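Long-range contact in Lmo0181 protein (Listeria monocytogenes serovar 1/2a, PDB 5F7V), which binds cycloalternan as the substrate-binding lipoprotein of an ABC transporter and probably delivers it for uptake: residues A[11-23]-A[66-78]. Sequence-based numbering, arbitrary orientation. Where two conformers were deposited one is given.
Sequences DKTEITYYQFSAP and GDAPDAFELNYET. With GLC (alpha-D-glucopyranose), chain B; GLC (alpha-D-glucopyranose), chain C.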
loop_
_atom_site.group_PDB
_atom_site.type_symbol
_atom_site.label_atom_id
_atom_site.label_comp_id
_atom_site.label_asym_id
_atom_site.label_seq_id
_atom_site.Cartn_x
_atom_site.Cartn_y
_atom_site.Cartn_z
ATOM N N ASP A 11 -26.218 14.897 -24.066
ATOM C CA ASP A 11 -27.263 14.224 -23.229
ATOM C C ASP A 11 -26.594 13.376 -22.138
ATOM O O ASP A 11 -26.103 13.927 -21.149
ATOM C CB ASP A 11 -28.226 13.408 -24.111
ATOM C CG ASP A 11 -29.007 14.271 -25.098
ATOM O OD1 ASP A 11 -29.741 15.184 -24.661
ATOM O OD2 ASP A 11 -28.892 14.038 -26.322
ATOM N N LYS A 12 -26.558 12.059 -22.330
ATOM C CA LYS A 12 -26.035 11.116 -21.338
ATOM C C LYS A 12 -24.604 10.747 -21.703
ATOM O O LYS A 12 -24.278 10.624 -22.880
ATOM C CB LYS A 12 -26.862 9.837 -21.354
ATOM C CG LYS A 12 -28.368 10.041 -21.244
ATOM C CD LYS A 12 -29.123 8.870 -21.869
ATOM C CE LYS A 12 -28.996 7.588 -21.044
ATOM N NZ LYS A 12 -29.763 7.640 -19.757
ATOM N N THR A 13 -23.769 10.562 -20.690
ATOM C CA THR A 13 -22.370 10.265 -20.899
ATOM C C THR A 13 -22.077 8.997 -20.129
ATOM O O THR A 13 -22.453 8.909 -18.962
ATOM C CB THR A 13 -21.484 11.395 -20.350
ATOM O OG1 THR A 13 -21.777 12.617 -21.023
ATOM C CG2 THR A 13 -20.018 11.081 -20.566
ATOM N N GLU A 14 -21.410 8.031 -20.749
ATOM C CA GLU A 14 -20.969 6.835 -20.061
ATOM C C GLU A 14 -19.444 6.852 -20.013
ATOM O O GLU A 14 -18.785 6.931 -21.055
ATOM C CB GLU A 14 -21.451 5.592 -20.785
ATOM C CG GLU A 14 -22.951 5.611 -21.009
ATOM C CD GLU A 14 -23.571 4.229 -20.898
ATOM O OE1 GLU A 14 -22.863 3.280 -20.466
ATOM O OE2 GLU A 14 -24.770 4.121 -21.255
ATOM N N ILE A 15 -18.900 6.789 -18.806
ATOM C CA ILE A 15 -17.450 6.738 -18.659
ATOM C C ILE A 15 -17.033 5.355 -18.183
ATOM O O ILE A 15 -17.789 4.635 -17.529
ATOM C CB ILE A 15 -16.889 7.817 -17.692
ATOM C CG1 ILE A 15 -17.380 7.600 -16.246
ATOM C CG2 ILE A 15 -17.179 9.210 -18.237
ATOM C CD1 ILE A 15 -16.688 8.472 -15.208
ATOM N N THR A 16 -15.802 4.987 -18.482
ATOM C CA THR A 16 -15.167 3.805 -17.909
ATOM C C THR A 16 -14.234 4.192 -16.774
ATOM O O THR A 16 -13.522 5.189 -16.882
ATOM C CB THR A 16 -14.406 3.030 -18.992
ATOM O OG1 THR A 16 -13.502 3.919 -19.665
ATOM C CG2 THR A 16 -15.376 2.484 -20.033
ATOM N N TYR A 17 -14.235 3.386 -15.724
ATOM C CA TYR A 17 -13.350 3.527 -14.553
ATOM C C TYR A 17 -12.684 2.197 -14.317
ATOM O O TYR A 17 -13.378 1.212 -14.141
ATOM C CB TYR A 17 -14.135 3.996 -13.318
ATOM C CG TYR A 17 -13.290 4.033 -12.045
ATOM C CD1 TYR A 17 -12.063 4.692 -12.033
ATOM C CD2 TYR A 17 -13.725 3.402 -10.882
ATOM C CE1 TYR A 17 -11.290 4.732 -10.898
ATOM C CE2 TYR A 17 -12.967 3.468 -9.732
ATOM C CZ TYR A 17 -11.755 4.110 -9.758
ATOM O OH TYR A 17 -10.927 4.141 -8.641
ATOM N N TYR A 18 -11.358 2.179 -14.393
ATOM C CA TYR A 18 -10.536 0.971 -14.221
ATOM C C TYR A 18 -9.910 1.091 -12.845
ATOM O O TYR A 18 -9.396 2.167 -12.495
ATOM C CB TYR A 18 -9.518 0.992 -15.332
ATOM C CG TYR A 18 -8.845 -0.225 -15.866
ATOM C CD1 TYR A 18 -9.336 -0.959 -16.936
ATOM C CD2 TYR A 18 -7.612 -0.588 -15.343
ATOM C CE1 TYR A 18 -8.651 -2.049 -17.434
ATOM C CE2 TYR A 18 -6.903 -1.677 -15.802
ATOM C CZ TYR A 18 -7.418 -2.412 -16.857
ATOM O OH TYR A 18 -6.612 -3.473 -17.232
ATOM N N GLN A 19 -9.998 0.051 -12.019
ATOM C CA GLN A 19 -9.460 0.151 -10.643
ATOM C C GLN A 19 -9.048 -1.201 -10.077
ATOM O O GLN A 19 -9.373 -2.247 -10.639
ATOM C CB GLN A 19 -10.488 0.851 -9.750
ATOM C CG GLN A 19 -11.719 0.008 -9.413
ATOM C CD GLN A 19 -11.530 -0.795 -8.135
ATOM O OE1 GLN A 19 -11.165 -0.245 -7.097
ATOM N NE2 GLN A 19 -11.818 -2.085 -8.209
ATOM N N PHE A 20 -8.339 -1.140 -8.961
ATOM C CA PHE A 20 -7.862 -2.300 -8.224
ATOM C C PHE A 20 -8.198 -2.331 -6.758
ATOM O O PHE A 20 -8.242 -3.406 -6.207
ATOM C CB PHE A 20 -6.332 -2.473 -8.341
ATOM C CG PHE A 20 -5.568 -1.309 -7.780
ATOM C CD1 PHE A 20 -5.269 -1.218 -6.418
ATOM C CD2 PHE A 20 -5.195 -0.278 -8.605
ATOM C CE1 PHE A 20 -4.637 -0.073 -5.938
ATOM C CE2 PHE A 20 -4.535 0.825 -8.139
ATOM C CZ PHE A 20 -4.259 0.943 -6.793
ATOM N N SER A 21 -8.401 -1.186 -6.097
ATOM C CA SER A 21 -8.355 -1.236 -4.636
ATOM C C SER A 21 -9.618 -1.742 -3.950
ATOM O O SER A 21 -9.533 -2.165 -2.813
ATOM C CB SER A 21 -7.959 0.132 -4.080
ATOM O OG SER A 21 -8.975 1.113 -4.215
ATOM N N ALA A 22 -10.753 -1.680 -4.644
ATOM C CA ALA A 22 -11.976 -2.317 -4.166
ATOM C C ALA A 22 -12.011 -3.758 -4.708
ATOM O O ALA A 22 -11.709 -4.019 -5.903
ATOM C CB ALA A 22 -13.215 -1.637 -4.724
ATOM N N PRO A 23 -12.505 -4.685 -3.882
ATOM C CA PRO A 23 -12.884 -5.979 -4.494
ATOM C C PRO A 23 -13.911 -5.827 -5.630
ATOM O O PRO A 23 -14.024 -6.761 -6.437
ATOM C CB PRO A 23 -13.408 -6.828 -3.321
ATOM C CG PRO A 23 -13.605 -5.886 -2.179
ATOM C CD PRO A 23 -12.971 -4.564 -2.483
ATOM N N GLY A 66 -4.449 1.964 -27.340
ATOM C CA GLY A 66 -5.403 2.986 -27.771
ATOM C C GLY A 66 -6.822 2.915 -27.250
ATOM O O GLY A 66 -7.695 3.521 -27.871
ATOM N N ASP A 67 -7.053 2.216 -26.135
ATOM C CA ASP A 67 -8.383 2.230 -25.503
ATOM C C ASP A 67 -8.243 2.453 -24.018
ATOM O O ASP A 67 -8.639 1.593 -23.229
ATOM C CB ASP A 67 -9.210 0.948 -25.775
ATOM C CG ASP A 67 -10.695 1.102 -25.431
ATOM O OD1 ASP A 67 -11.293 2.214 -25.411
ATOM O OD2 ASP A 67 -11.331 0.035 -25.220
ATOM N N ALA A 68 -7.645 3.586 -23.674
ATOM C CA ALA A 68 -7.530 3.964 -22.281
ATOM C C ALA A 68 -8.898 4.125 -21.623
ATOM O O ALA A 68 -9.833 4.643 -22.227
ATOM C CB ALA A 68 -6.753 5.265 -22.158
ATOM N N PRO A 69 -9.030 3.655 -20.391
ATOM C CA PRO A 69 -10.213 3.995 -19.608
ATOM C C PRO A 69 -10.306 5.512 -19.436
ATOM O O PRO A 69 -9.296 6.186 -19.395
ATOM C CB PRO A 69 -9.943 3.328 -18.251
ATOM C CG PRO A 69 -8.785 2.400 -18.442
ATOM C CD PRO A 69 -8.006 2.952 -19.598
ATOM N N ASP A 70 -11.509 6.062 -19.337
ATOM C CA ASP A 70 -11.619 7.493 -19.121
ATOM C C ASP A 70 -11.023 7.920 -17.796
ATOM O O ASP A 70 -10.393 8.966 -17.734
ATOM C CB ASP A 70 -13.066 7.942 -19.176
ATOM C CG ASP A 70 -13.723 7.654 -20.494
ATOM O OD1 ASP A 70 -13.274 8.215 -21.515
ATOM O OD2 ASP A 70 -14.664 6.848 -20.496
ATOM N N ALA A 71 -11.243 7.117 -16.763
ATOM C CA ALA A 71 -10.710 7.390 -15.444
ATOM C C ALA A 71 -10.045 6.100 -14.982
ATOM O O ALA A 71 -10.550 5.016 -15.264
ATOM C CB ALA A 71 -11.814 7.801 -14.502
ATOM N N PHE A 72 -8.943 6.193 -14.243
ATOM C CA PHE A 72 -8.308 4.990 -13.737
ATOM C C PHE A 72 -7.526 5.269 -12.478
ATOM O O PHE A 72 -6.999 6.354 -12.275
ATOM C CB PHE A 72 -7.430 4.313 -14.807
ATOM C CG PHE A 72 -6.460 5.203 -15.513
ATOM C CD1 PHE A 72 -5.199 5.417 -15.032
ATOM C CD2 PHE A 72 -6.832 5.833 -16.701
ATOM C CE1 PHE A 72 -4.305 6.221 -15.723
ATOM C CE2 PHE A 72 -5.927 6.636 -17.395
ATOM C CZ PHE A 72 -4.645 6.812 -16.903
ATOM N N GLU A 73 -7.464 4.236 -11.662
ATOM C CA GLU A 73 -6.788 4.286 -10.373
ATOM C C GLU A 73 -5.283 4.144 -10.550
ATOM O O GLU A 73 -4.800 3.367 -11.371
ATOM C CB GLU A 73 -7.313 3.172 -9.490
ATOM C CG GLU A 73 -7.178 3.475 -8.028
ATOM C CD GLU A 73 -7.835 2.458 -7.149
ATOM O OE1 GLU A 73 -7.944 1.278 -7.548
ATOM O OE2 GLU A 73 -8.226 2.820 -6.012
ATOM N N LEU A 74 -4.545 4.882 -9.733
ATOM C CA LEU A 74 -3.065 4.781 -9.650
ATOM C C LEU A 74 -2.705 4.821 -8.203
ATOM O O LEU A 74 -3.385 5.410 -7.407
ATOM C CB LEU A 74 -2.341 5.925 -10.348
ATOM C CG LEU A 74 -2.540 5.940 -11.860
ATOM C CD1 LEU A 74 -1.975 7.238 -12.420
ATOM C CD2 LEU A 74 -1.944 4.757 -12.561
ATOM N N ASN A 75 -1.626 4.119 -7.884
ATOM C CA ASN A 75 -1.023 4.211 -6.559
ATOM C C ASN A 75 0.101 5.240 -6.564
ATOM O O ASN A 75 0.582 5.695 -7.598
ATOM C CB ASN A 75 -0.631 2.820 -6.016
ATOM C CG ASN A 75 0.424 2.121 -6.822
ATOM O OD1 ASN A 75 0.858 2.603 -7.834
ATOM N ND2 ASN A 75 0.779 0.953 -6.360
ATOM N N TYR A 76 0.542 5.587 -5.359
ATOM C CA TYR A 76 1.588 6.570 -5.174
ATOM C C TYR A 76 2.821 6.145 -5.946
ATOM O O TYR A 76 3.416 6.945 -6.652
ATOM C CB TYR A 76 1.873 6.664 -3.672
ATOM C CG TYR A 76 2.603 7.898 -3.150
ATOM C CD1 TYR A 76 3.625 8.546 -3.840
ATOM C CD2 TYR A 76 2.292 8.381 -1.896
ATOM C CE1 TYR A 76 4.252 9.644 -3.296
ATOM C CE2 TYR A 76 2.891 9.502 -1.355
ATOM C CZ TYR A 76 3.894 10.117 -2.067
ATOM O OH TYR A 76 4.524 11.213 -1.537
ATOM N N GLU A 77 3.175 4.871 -5.838
ATOM C CA GLU A 77 4.484 4.497 -6.362
ATOM C C GLU A 77 4.476 4.266 -7.865
ATOM O O GLU A 77 5.564 4.204 -8.415
ATOM C CB GLU A 77 5.083 3.340 -5.559
ATOM C CG GLU A 77 4.271 2.054 -5.494
ATOM C CD GLU A 77 3.209 1.976 -4.393
ATOM O OE1 GLU A 77 2.519 2.979 -4.105
ATOM O OE2 GLU A 77 3.021 0.877 -3.817
ATOM N N THR A 78 3.329 4.163 -8.543
ATOM C CA THR A 78 3.329 4.076 -10.021
ATOM C C THR A 78 2.987 5.396 -10.668
ATOM O O THR A 78 3.147 5.576 -11.872
ATOM C CB THR A 78 2.350 2.994 -10.507
ATOM O OG1 THR A 78 2.562 1.801 -9.754
ATOM C CG2 THR A 78 2.523 2.629 -11.959
HETATM C C1 GLC B . -2.506 -1.143 -1.202
HETATM C C2 GLC B . -2.756 0.332 -1.417
HETATM C C3 GLC B . -1.883 0.852 -2.545
HETATM C C4 GLC B . -0.425 0.474 -2.314
HETATM C C5 GLC B . -0.296 -1.033 -2.133
HETATM C C6 GLC B . 1.119 -1.469 -1.775
HETATM O O2 GLC B . -4.145 0.525 -1.706
HETATM O O3 GLC B . -2.004 2.271 -2.563
HETATM O O4 GLC B . 0.308 0.827 -3.491
HETATM O O5 GLC B . -1.127 -1.441 -1.024
HETATM O O6 GLC B . 0.992 -2.876 -1.464
HETATM C C1 GLC C . -3.256 -5.613 -2.443
HETATM C C2 GLC C . -2.619 -4.238 -2.499
HETATM C C3 GLC C . -3.564 -3.151 -2.016
HETATM C C4 GLC C . -4.837 -3.227 -2.834
HETATM C C5 GLC C . -5.449 -4.619 -2.629
HETATM C C6 GLC C . -6.780 -4.787 -3.350
HETATM O O2 GLC C . -1.427 -4.252 -1.714
HETATM O O3 GLC C . -3.014 -1.868 -2.303
HETATM O O4 GLC C . -5.740 -2.175 -2.480
HETATM O O5 GLC C . -4.514 -5.590 -3.104
HETATM O O6 GLC C . -6.512 -4.828 -4.751
HETATM O O HOH W 1 -16.011 5.645 -22.511
HETATM O O HOH W 2 -12.533 3.385 -22.292
#
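Glu73 reaches from strand 71-75 to the loop that follows strand 13-19, and its carboxylate grips that loop with three bonds. Glu73 OE1 accepts from Phe20 N (2.8 Å), nearly along its C-O axis, and from Ser21 N (2.9 Å) on its syn lone pair. Ser21 OG donates to Glu73 OE2 at 2.6 Å, on the syn lone pair. CG of Glu73 is anti to the backbone N (chi1 -154°) and the chain stays extended, which carries the carboxylate to the loop. Glu73 OE1 also sits 3.3 Å above the centre of the Phe20 ring, with ring and carboxylate planes 34° apart. This end is buried and tightly packed. Between the strands, Ala71 N donates to Thr16 O, Tyr18 N to Ala71 O, and Glu73 N to Tyr18 O. Pro69 CG packs on Tyr18 CB at 3.5 Å.

The other end is wetter. Thr16 and Asp70 exchange bonds: Asp70 N donates to Thr16 OG1 (2.9 Å), and Thr16 N to the anti lone pair of Asp70 OD2 (3.0 Å). One water reaches OD2 and another OG1; Asp70 OD1 is hydrogen-bonded to Ser291 OG, from outside the two strands.

Past the strand ends, Phe20 O accepts from one glucose O6, while Asn75 ND2 and Glu77 OE2 hold O4 of another. Neighbouring parallel strands whose C-terminal ends open onto the bound sugar are characteristic of the periplasmic-binding-protein fold, here at the cycloalternan pocket.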